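Long-range contacts in surface presentation of antigens protein SpaK (Salmonella typhimurium, PDB 2FM8), which stores type III secretion effectors such as SipA, SopA, SopE and SopE2 in the bacterial cytoplasm and keeps them competent for secretion into host cells: residues 6-17 / 109-120; 81-89 / 101-109. All coordinates share one frame; numbering follows the deposited sequence.

Interaction 1: residues 6-17 / 109-120; sequences IAELVRSALEVS and LSDGEKFSTALN
Ser17 OG, near the end of helix 6-17, receives Asn120 ND2 at 3.0 Å, the amide meeting it nearly in its own plane with an N-H...O angle of 167°. Ser116 OG lies 2.7 Å from the same Ser17 OG and 3.2 Å from Ala13 O, so hydroxyls, amide and carbonyl form a small polar cluster. Asn120 ND2 spends its second N-H on Ser116 O; this carbonyl also takes Asn120 N, the two nitrogens coming from opposite faces of its plane. Asn120 OD1 is satisfied by a polar side chain of the bound protein's chain, so one amide ties helix 6-17, its own helix and the partner together. At the start of helix 112-132, a water accepts from Gly112 N and donates to Ser12 OG, supplying a partner to a first-turn N-H of that helix. Asp111 caps the same helix: its OD1 takes Lys114 N from above the carboxylate plane. Beside these polar groups Ala13 fits as a knob among Gly112, Phe115, Ser116 and Leu119, and Gly112 lets the backbones come close, with Ala13 CA 3.4 Å from Gly112 O. Phe115, its ring swung away from its own backbone N (chi1 -164°), sits in turn among Ile6, Leu9, Val10 and Ala13. Leu9 CD2 lies over one ring face, 4.0 Å from the centroid in a CH-pi contact, and also touches Leu109 CD2. Ile6, Val10, Phe115 and Leu119 continue onto strands 43-48 and 51-57. The axes cross at -78°, a steep knobs-into-holes helix pair laid against the antiparallel sheet, as in the alpha/beta fold of class I type III secretion chaperones.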
loop_
_atom_site.group_PDB
_atom_site.type_symbol
_atom_site.label_atom_id
_atom_site.label_comp_id
_atom_site.label_asym_id
_atom_site.label_seq_id
_atom_site.Cartn_x
_atom_site.Cartn_y
_atom_site.Cartn_z
ATOM N N ILE A 6 20.828 -21.974 -17.185
ATOM C CA ILE A 6 19.458 -21.975 -16.649
ATOM C C ILE A 6 18.515 -22.960 -17.389
ATOM O O ILE A 6 17.714 -23.659 -16.763
ATOM C CB ILE A 6 18.876 -20.520 -16.548
ATOM C CG1 ILE A 6 17.586 -20.502 -15.721
ATOM C CG2 ILE A 6 18.621 -19.904 -17.911
ATOM C CD1 ILE A 6 17.758 -20.974 -14.303
ATOM N N ALA A 7 18.622 -23.024 -18.715
ATOM C CA ALA A 7 17.864 -24.008 -19.479
ATOM C C ALA A 7 18.140 -25.424 -18.956
ATOM O O ALA A 7 17.212 -26.213 -18.771
ATOM C CB ALA A 7 18.183 -23.913 -20.980
ATOM N N GLU A 8 19.400 -25.743 -18.684
ATOM C CA GLU A 8 19.706 -27.103 -18.258
ATOM C C GLU A 8 19.231 -27.366 -16.839
ATOM O O GLU A 8 18.787 -28.485 -16.523
ATOM C CB GLU A 8 21.180 -27.463 -18.439
ATOM C CG GLU A 8 21.558 -27.845 -19.886
ATOM C CD GLU A 8 20.495 -28.707 -20.657
ATOM O OE1 GLU A 8 20.067 -29.788 -20.152
ATOM O OE2 GLU A 8 20.100 -28.280 -21.781
ATOM N N LEU A 9 19.283 -26.328 -16.012
ATOM C CA LEU A 9 18.718 -26.403 -14.677
ATOM C C LEU A 9 17.200 -26.661 -14.710
ATOM O O LEU A 9 16.701 -27.541 -13.997
ATOM C CB LEU A 9 19.016 -25.123 -13.887
ATOM C CG LEU A 9 18.989 -25.282 -12.370
ATOM C CD1 LEU A 9 19.982 -26.358 -11.921
ATOM C CD2 LEU A 9 19.267 -23.943 -11.680
ATOM N N VAL A 10 16.488 -25.885 -15.528
ATOM C CA VAL A 10 15.041 -25.998 -15.667
ATOM C C VAL A 10 14.672 -27.396 -16.212
ATOM O O VAL A 10 13.779 -28.062 -15.699
ATOM C CB VAL A 10 14.502 -24.879 -16.588
ATOM C CG1 VAL A 10 13.075 -25.154 -17.029
ATOM C CG2 VAL A 10 14.572 -23.525 -15.866
ATOM N N ARG A 11 15.381 -27.829 -17.253
ATOM C CA ARG A 11 15.111 -29.120 -17.889
ATOM C C ARG A 11 15.260 -30.250 -16.839
ATOM O O ARG A 11 14.415 -31.145 -16.703
ATOM C CB ARG A 11 16.040 -29.283 -19.112
ATOM C CG ARG A 11 15.895 -30.575 -19.830
ATOM C CD ARG A 11 16.710 -30.660 -21.187
ATOM N NE ARG A 11 15.917 -30.129 -22.318
ATOM C CZ ARG A 11 16.072 -28.925 -22.892
ATOM N NH1 ARG A 11 17.034 -28.079 -22.502
ATOM N NH2 ARG A 11 15.257 -28.570 -23.890
ATOM N N SER A 12 16.312 -30.159 -16.051
ATOM C CA SER A 12 16.586 -31.144 -15.039
ATOM C C SER A 12 15.555 -31.152 -13.913
ATOM O O SER A 12 15.121 -32.223 -13.482
ATOM C CB SER A 12 17.961 -30.890 -14.463
ATOM O OG SER A 12 18.307 -31.969 -13.639
ATOM N N ALA A 13 15.167 -29.969 -13.437
ATOM C CA ALA A 13 14.128 -29.858 -12.409
ATOM C C ALA A 13 12.791 -30.435 -12.846
ATOM O O ALA A 13 12.078 -31.053 -12.043
ATOM C CB ALA A 13 13.941 -28.401 -11.981
ATOM N N LEU A 14 12.440 -30.197 -14.101
ATOM C CA LEU A 14 11.170 -30.661 -14.635
ATOM C C LEU A 14 11.193 -32.160 -14.799
ATOM O O LEU A 14 10.168 -32.810 -14.603
ATOM C CB LEU A 14 10.838 -29.971 -15.956
ATOM C CG LEU A 14 10.573 -28.465 -15.856
ATOM C CD1 LEU A 14 10.414 -27.916 -17.270
ATOM C CD2 LEU A 14 9.354 -28.126 -14.996
ATOM N N GLU A 15 12.369 -32.712 -15.104
ATOM C CA GLU A 15 12.547 -34.153 -15.153
ATOM C C GLU A 15 12.378 -34.761 -13.775
ATOM O O GLU A 15 11.622 -35.714 -13.632
ATOM C CB GLU A 15 13.928 -34.525 -15.713
ATOM C CG GLU A 15 14.080 -36.029 -15.998
ATOM C CD GLU A 15 15.415 -36.360 -16.671
ATOM O OE1 GLU A 15 16.406 -35.602 -16.452
ATOM O OE2 GLU A 15 15.470 -37.363 -17.421
ATOM N N VAL A 16 13.064 -34.204 -12.768
ATOM C CA VAL A 16 12.865 -34.631 -11.363
ATOM C C VAL A 16 11.351 -34.610 -10.982
ATOM O O VAL A 16 10.854 -35.495 -10.300
ATOM C CB VAL A 16 13.643 -33.715 -10.357
ATOM C CG1 VAL A 16 13.240 -34.000 -8.878
ATOM C CG2 VAL A 16 15.151 -33.859 -10.535
ATOM N N SER A 17 10.638 -33.596 -11.451
ATOM C CA SER A 17 9.214 -33.421 -11.130
ATOM C C SER A 17 8.318 -34.423 -11.847
ATOM O O SER A 17 7.158 -34.561 -11.482
ATOM C CB SER A 17 8.757 -32.003 -11.496
ATOM O OG SER A 17 9.430 -31.061 -10.697
ATOM N N LEU A 109 20.133 -23.642 -6.393
ATOM C CA LEU A 109 20.577 -23.569 -7.784
ATOM C C LEU A 109 21.661 -24.601 -8.101
ATOM O O LEU A 109 22.156 -24.608 -9.212
ATOM C CB LEU A 109 21.093 -22.148 -8.104
ATOM C CG LEU A 109 20.054 -21.023 -7.940
ATOM C CD1 LEU A 109 20.662 -19.643 -8.014
ATOM C CD2 LEU A 109 18.986 -21.183 -9.020
ATOM N N SER A 110 21.993 -25.466 -7.138
ATOM C CA SER A 110 23.143 -26.375 -7.223
ATOM C C SER A 110 22.904 -27.591 -8.118
ATOM O O SER A 110 23.825 -28.101 -8.723
ATOM C CB SER A 110 23.497 -26.882 -5.834
ATOM O OG SER A 110 22.436 -27.694 -5.338
ATOM N N ASP A 111 21.656 -28.046 -8.189
ATOM C CA ASP A 111 21.298 -29.190 -9.012
ATOM C C ASP A 111 19.798 -29.133 -9.284
ATOM O O ASP A 111 19.090 -28.248 -8.746
ATOM C CB ASP A 111 21.708 -30.503 -8.311
ATOM C CG ASP A 111 21.174 -30.595 -6.909
ATOM O OD1 ASP A 111 19.975 -30.900 -6.743
ATOM O OD2 ASP A 111 21.937 -30.298 -5.954
ATOM N N GLY A 112 19.329 -30.055 -10.117
ATOM C CA GLY A 112 17.944 -30.123 -10.535
ATOM C C GLY A 112 16.976 -30.494 -9.428
ATOM O O GLY A 112 15.836 -30.022 -9.422
ATOM N N GLU A 113 17.416 -31.326 -8.485
ATOM C CA GLU A 113 16.547 -31.693 -7.367
ATOM C C GLU A 113 16.255 -30.474 -6.497
ATOM O O GLU A 113 15.106 -30.258 -6.095
ATOM C CB GLU A 113 17.138 -32.818 -6.521
ATOM C CG GLU A 113 17.084 -34.170 -7.218
ATOM C CD GLU A 113 17.781 -35.285 -6.437
ATOM O OE1 GLU A 113 17.720 -36.446 -6.925
ATOM O OE2 GLU A 113 18.389 -35.017 -5.352
ATOM N N LYS A 114 17.301 -29.703 -6.209
ATOM C CA LYS A 114 17.188 -28.472 -5.450
ATOM C C LYS A 114 16.341 -27.413 -6.213
ATOM O O LYS A 114 15.456 -26.777 -5.621
ATOM C CB LYS A 114 18.575 -27.921 -5.079
ATOM C CG LYS A 114 19.220 -28.519 -3.770
ATOM C CD LYS A 114 18.606 -27.933 -2.495
ATOM C CE LYS A 114 19.188 -28.530 -1.158
ATOM N NZ LYS A 114 18.768 -27.739 0.099
ATOM N N PHE A 115 16.586 -27.242 -7.514
ATOM C CA PHE A 115 15.811 -26.265 -8.253
ATOM C C PHE A 115 14.341 -26.691 -8.387
ATOM O O PHE A 115 13.463 -25.848 -8.391
ATOM C CB PHE A 115 16.433 -25.933 -9.611
ATOM C CG PHE A 115 15.883 -24.674 -10.226
ATOM C CD1 PHE A 115 15.954 -23.465 -9.547
ATOM C CD2 PHE A 115 15.246 -24.707 -11.474
ATOM C CE1 PHE A 115 15.437 -22.302 -10.093
ATOM C CE2 PHE A 115 14.727 -23.554 -12.043
ATOM C CZ PHE A 115 14.804 -22.347 -11.350
ATOM N N SER A 116 14.105 -27.998 -8.497
ATOM C CA SER A 116 12.761 -28.569 -8.509
ATOM C C SER A 116 12.004 -28.226 -7.243
ATOM O O SER A 116 10.839 -27.926 -7.305
ATOM C CB SER A 116 12.810 -30.090 -8.699
ATOM O OG SER A 116 11.525 -30.639 -8.968
ATOM N N THR A 117 12.680 -28.251 -6.100
ATOM C CA THR A 117 12.066 -27.841 -4.838
ATOM C C THR A 117 11.587 -26.391 -4.907
ATOM O O THR A 117 10.472 -26.071 -4.467
ATOM C CB THR A 117 13.047 -28.030 -3.664
ATOM O OG1 THR A 117 13.282 -29.443 -3.479
ATOM C CG2 THR A 117 12.518 -27.408 -2.366
ATOM N N ALA A 118 12.432 -25.522 -5.463
ATOM C CA ALA A 118 12.067 -24.131 -5.644
ATOM C C ALA A 118 10.894 -23.966 -6.617
ATOM O O ALA A 118 9.995 -23.185 -6.349
ATOM C CB ALA A 118 13.275 -23.314 -6.144
ATOM N N LEU A 119 10.925 -24.658 -7.759
ATOM C CA LEU A 119 9.853 -24.499 -8.743
ATOM C C LEU A 119 8.499 -25.026 -8.265
ATOM O O LEU A 119 7.462 -24.417 -8.529
ATOM C CB LEU A 119 10.179 -25.199 -10.076
ATOM C CG LEU A 119 11.174 -24.559 -11.037
ATOM C CD1 LEU A 119 11.400 -25.499 -12.275
ATOM C CD2 LEU A 119 10.718 -23.219 -11.481
ATOM N N ASN A 120 8.506 -26.181 -7.602
ATOM C CA ASN A 120 7.273 -26.771 -7.095
ATOM C C ASN A 120 6.734 -25.964 -5.919
ATOM O O ASN A 120 5.519 -25.808 -5.764
ATOM C CB ASN A 120 7.523 -28.218 -6.694
ATOM C CG ASN A 120 7.619 -29.141 -7.902
ATOM O OD1 ASN A 120 6.614 -29.413 -8.568
ATOM N ND2 ASN A 120 8.816 -29.605 -8.198
HETATM O O HOH W 1 21.069 -31.217 -12.110
#

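Interaction 2: residues 81-89 / 101-109; sequences CHFARGGQL and KALVHPDFL
Phe83 O accepts His105 N at 2.8 Å in an almost straight bond (177°), and Arg85 N returns one of equal length to Leu103 O. These two bonds flank Ala84 and Val104 and make a single beta bridge, where the loop 81-89 runs beside the end of strand 97-103. Farther along, a water donates to Gln88 O and accepts from Leu103 N, linking the two backbones. Phe83 CB rests over the centre of the Phe108 ring, 3.6 Å from the centroid, a CH-pi contact, while CG, between the backbone N and the carbonyl carbon (chi1 58°), carries the ring toward Ala102, whose CB meets its edge. Cys81 SG lies over the centre of one face of the Phe83 ring. Ala102 CB also meets Leu89 CD2 at 3.7 Å. The extended Arg85 passes obliquely over Leu103, its CD against Leu103 CD2, and lays one guanidinium face on Pro106 CD. Beyond it stands Arg85 of the second subunit. Asp107 N donates to His105 ND1 in the ring plane, fixing that imidazole's rotation. The arrangement is a bridged loop continuing the edge of the antiparallel sheet beside the subunit interface of a dimeric secretion chaperone.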
loop_
_atom_site.group_PDB
_atom_site.type_symbol
_atom_site.label_atom_id
_atom_site.label_comp_id
_atom_site.label_asym_id
_atom_site.label_seq_id
_atom_site.Cartn_x
_atom_site.Cartn_y
_atom_site.Cartn_z
ATOM N N CYS A 81 9.328 -18.163 2.858
ATOM C CA CYS A 81 9.607 -18.957 1.678
ATOM C C CYS A 81 11.057 -19.416 1.779
ATOM O O CYS A 81 11.987 -18.601 1.665
ATOM C CB CYS A 81 9.383 -18.135 0.429
ATOM S SG CYS A 81 9.810 -18.996 -1.046
ATOM N N HIS A 82 11.232 -20.710 1.988
ATOM C CA HIS A 82 12.538 -21.289 2.295
ATOM C C HIS A 82 13.547 -21.223 1.135
ATOM O O HIS A 82 14.729 -21.365 1.383
ATOM C CB HIS A 82 12.402 -22.768 2.730
ATOM C CG HIS A 82 11.552 -22.983 3.948
ATOM N ND1 HIS A 82 11.863 -22.456 5.186
ATOM C CD2 HIS A 82 10.408 -23.694 4.121
ATOM C CE1 HIS A 82 10.941 -22.820 6.065
ATOM N NE2 HIS A 82 10.041 -23.566 5.442
ATOM N N PHE A 83 13.097 -21.018 -0.103
ATOM C CA PHE A 83 14.009 -21.040 -1.273
ATOM C C PHE A 83 14.342 -19.638 -1.828
ATOM O O PHE A 83 15.098 -19.497 -2.800
ATOM C CB PHE A 83 13.500 -21.991 -2.387
ATOM C CG PHE A 83 12.127 -21.652 -2.897
ATOM C CD1 PHE A 83 11.951 -20.661 -3.849
ATOM C CD2 PHE A 83 11.007 -22.298 -2.399
ATOM C CE1 PHE A 83 10.675 -20.324 -4.297
ATOM C CE2 PHE A 83 9.732 -21.957 -2.843
ATOM C CZ PHE A 83 9.573 -20.980 -3.793
ATOM N N ALA A 84 13.804 -18.612 -1.185
ATOM C CA ALA A 84 14.023 -17.239 -1.584
ATOM C C ALA A 84 15.108 -16.587 -0.722
ATOM O O ALA A 84 15.235 -16.856 0.484
ATOM C CB ALA A 84 12.727 -16.440 -1.481
ATOM N N ARG A 85 15.883 -15.720 -1.355
ATOM C CA ARG A 85 16.799 -14.867 -0.625
ATOM C C ARG A 85 15.979 -14.025 0.313
ATOM O O ARG A 85 14.963 -13.515 -0.079
ATOM C CB ARG A 85 17.527 -13.928 -1.562
ATOM C CG ARG A 85 18.682 -14.512 -2.191
ATOM C CD ARG A 85 19.609 -13.421 -2.564
ATOM N NE ARG A 85 20.678 -13.904 -3.436
ATOM C CZ ARG A 85 21.852 -14.374 -3.014
ATOM N NH1 ARG A 85 22.128 -14.484 -1.719
ATOM N NH2 ARG A 85 22.751 -14.761 -3.909
ATOM N N GLY A 86 16.411 -13.902 1.555
ATOM C CA GLY A 86 15.667 -13.139 2.542
ATOM C C GLY A 86 14.535 -13.914 3.187
ATOM O O GLY A 86 13.890 -13.399 4.090
ATOM N N GLY A 87 14.293 -15.144 2.734
ATOM C CA GLY A 87 13.260 -15.992 3.327
ATOM C C GLY A 87 11.835 -15.554 3.022
ATOM O O GLY A 87 10.903 -15.944 3.720
ATOM N N GLN A 88 11.666 -14.781 1.948
ATOM C CA GLN A 88 10.403 -14.188 1.641
ATOM C C GLN A 88 10.186 -13.912 0.151
ATOM O O GLN A 88 11.062 -13.392 -0.533
ATOM C CB GLN A 88 10.262 -12.881 2.448
ATOM C CG GLN A 88 8.932 -12.716 3.057
ATOM C CD GLN A 88 8.848 -11.555 4.031
ATOM O OE1 GLN A 88 8.854 -11.750 5.253
ATOM N NE2 GLN A 88 8.704 -10.344 3.495
ATOM N N LEU A 89 9.001 -14.274 -0.343
ATOM C CA LEU A 89 8.552 -13.847 -1.676
ATOM C C LEU A 89 8.330 -12.343 -1.696
ATOM O O LEU A 89 8.083 -11.727 -0.656
ATOM C CB LEU A 89 7.251 -14.563 -2.063
ATOM C CG LEU A 89 7.342 -16.095 -2.209
ATOM C CD1 LEU A 89 6.024 -16.791 -2.207
ATOM C CD2 LEU A 89 8.078 -16.460 -3.464
ATOM N N LYS A 101 7.082 -12.834 -6.935
ATOM C CA LYS A 101 8.478 -12.979 -7.387
ATOM C C LYS A 101 9.298 -13.666 -6.307
ATOM O O LYS A 101 9.168 -13.340 -5.120
ATOM C CB LYS A 101 9.154 -11.614 -7.623
ATOM C CG LYS A 101 8.404 -10.618 -8.442
ATOM C CD LYS A 101 9.292 -9.383 -8.777
ATOM C CE LYS A 101 9.587 -8.457 -7.611
ATOM N NZ LYS A 101 10.447 -7.193 -8.002
ATOM N N ALA A 102 10.171 -14.562 -6.735
ATOM C CA ALA A 102 11.154 -15.193 -5.873
ATOM C C ALA A 102 12.551 -14.912 -6.425
ATOM O O ALA A 102 12.854 -15.266 -7.581
ATOM C CB ALA A 102 10.908 -16.680 -5.829
ATOM N N LEU A 103 13.372 -14.231 -5.637
ATOM C CA LEU A 103 14.782 -14.130 -5.913
ATOM C C LEU A 103 15.363 -15.379 -5.308
ATOM O O LEU A 103 15.496 -15.486 -4.111
ATOM C CB LEU A 103 15.386 -12.873 -5.259
ATOM C CG LEU A 103 16.904 -12.697 -5.372
ATOM C CD1 LEU A 103 17.306 -12.647 -6.813
ATOM C CD2 LEU A 103 17.353 -11.448 -4.655
ATOM N N VAL A 104 15.700 -16.340 -6.148
ATOM C CA VAL A 104 16.072 -17.665 -5.673
ATOM C C VAL A 104 17.433 -17.679 -4.957
ATOM O O VAL A 104 18.428 -17.177 -5.485
ATOM C CB VAL A 104 16.143 -18.667 -6.812
ATOM C CG1 VAL A 104 16.418 -20.058 -6.270
ATOM C CG2 VAL A 104 14.843 -18.659 -7.634
ATOM N N HIS A 105 17.470 -18.309 -3.787
ATOM C CA HIS A 105 18.704 -18.432 -3.044
ATOM C C HIS A 105 19.625 -19.408 -3.800
ATOM O O HIS A 105 19.147 -20.408 -4.296
ATOM C CB HIS A 105 18.410 -18.928 -1.625
ATOM C CG HIS A 105 19.592 -18.842 -0.703
ATOM N ND1 HIS A 105 20.693 -19.661 -0.828
ATOM C CD2 HIS A 105 19.856 -18.014 0.337
ATOM C CE1 HIS A 105 21.578 -19.351 0.107
ATOM N NE2 HIS A 105 21.096 -18.352 0.824
ATOM N N PRO A 106 20.937 -19.105 -3.920
ATOM C CA PRO A 106 21.863 -20.023 -4.611
ATOM C C PRO A 106 21.921 -21.476 -4.102
ATOM O O PRO A 106 22.223 -22.367 -4.877
ATOM C CB PRO A 106 23.229 -19.335 -4.461
ATOM C CG PRO A 106 22.925 -17.930 -4.189
ATOM C CD PRO A 106 21.619 -17.883 -3.471
ATOM N N ASP A 107 21.627 -21.711 -2.824
ATOM C CA ASP A 107 21.453 -23.070 -2.282
ATOM C C ASP A 107 20.476 -23.884 -3.104
ATOM O O ASP A 107 20.550 -25.105 -3.098
ATOM C CB ASP A 107 20.875 -23.029 -0.865
ATOM C CG ASP A 107 21.872 -22.573 0.170
ATOM O OD1 ASP A 107 23.058 -22.390 -0.147
ATOM O OD2 ASP A 107 21.451 -22.397 1.309
ATOM N N PHE A 108 19.528 -23.231 -3.766
ATOM C CA PHE A 108 18.553 -23.955 -4.600
ATOM C C PHE A 108 18.883 -23.951 -6.074
ATOM O O PHE A 108 18.047 -24.279 -6.916
ATOM C CB PHE A 108 17.154 -23.412 -4.315
ATOM C CG PHE A 108 16.667 -23.786 -2.958
ATOM C CD1 PHE A 108 15.956 -24.956 -2.773
ATOM C CD2 PHE A 108 16.986 -23.002 -1.849
ATOM C CE1 PHE A 108 15.529 -25.324 -1.504
ATOM C CE2 PHE A 108 16.577 -23.359 -0.570
ATOM C CZ PHE A 108 15.840 -24.511 -0.389
ATOM N N LEU A 109 20.133 -23.642 -6.393
ATOM C CA LEU A 109 20.577 -23.569 -7.784
ATOM C C LEU A 109 21.661 -24.601 -8.101
ATOM O O LEU A 109 22.156 -24.608 -9.212
ATOM C CB LEU A 109 21.093 -22.148 -8.104
ATOM C CG LEU A 109 20.054 -21.023 -7.940
ATOM C CD1 LEU A 109 20.662 -19.643 -8.014
ATOM C CD2 LEU A 109 18.986 -21.183 -9.020
HETATM O O HOH W 2 12.423 -13.253 -2.923
#

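In the fold
The two contacts share Leu109, and their centres lie about 14 Å apart. The chain leaves strand 97-103, passes through the turn 106-109 of interaction 2 and enters helix 112-132, whose first turns form interaction 1. Phe108 packs against that helix, its CD1 3.4 Å from Lys114 O, and Lys114 makes a cation-pi contact with the same ring. Phe83 of the 81-89 loop reaches the same helix, with CZ 3.4 Å from Ala118 O. Helix 112-132 thus has helix 6-17 and the loop 81-89 on it. Interaction 1 meets the bound protein's chain through Leu14, Ser17, Leu119 and Asn120. Interaction 2 meets the second subunit through Arg85, Gln88 and Leu103, and its Lys101 touches the bound protein as well.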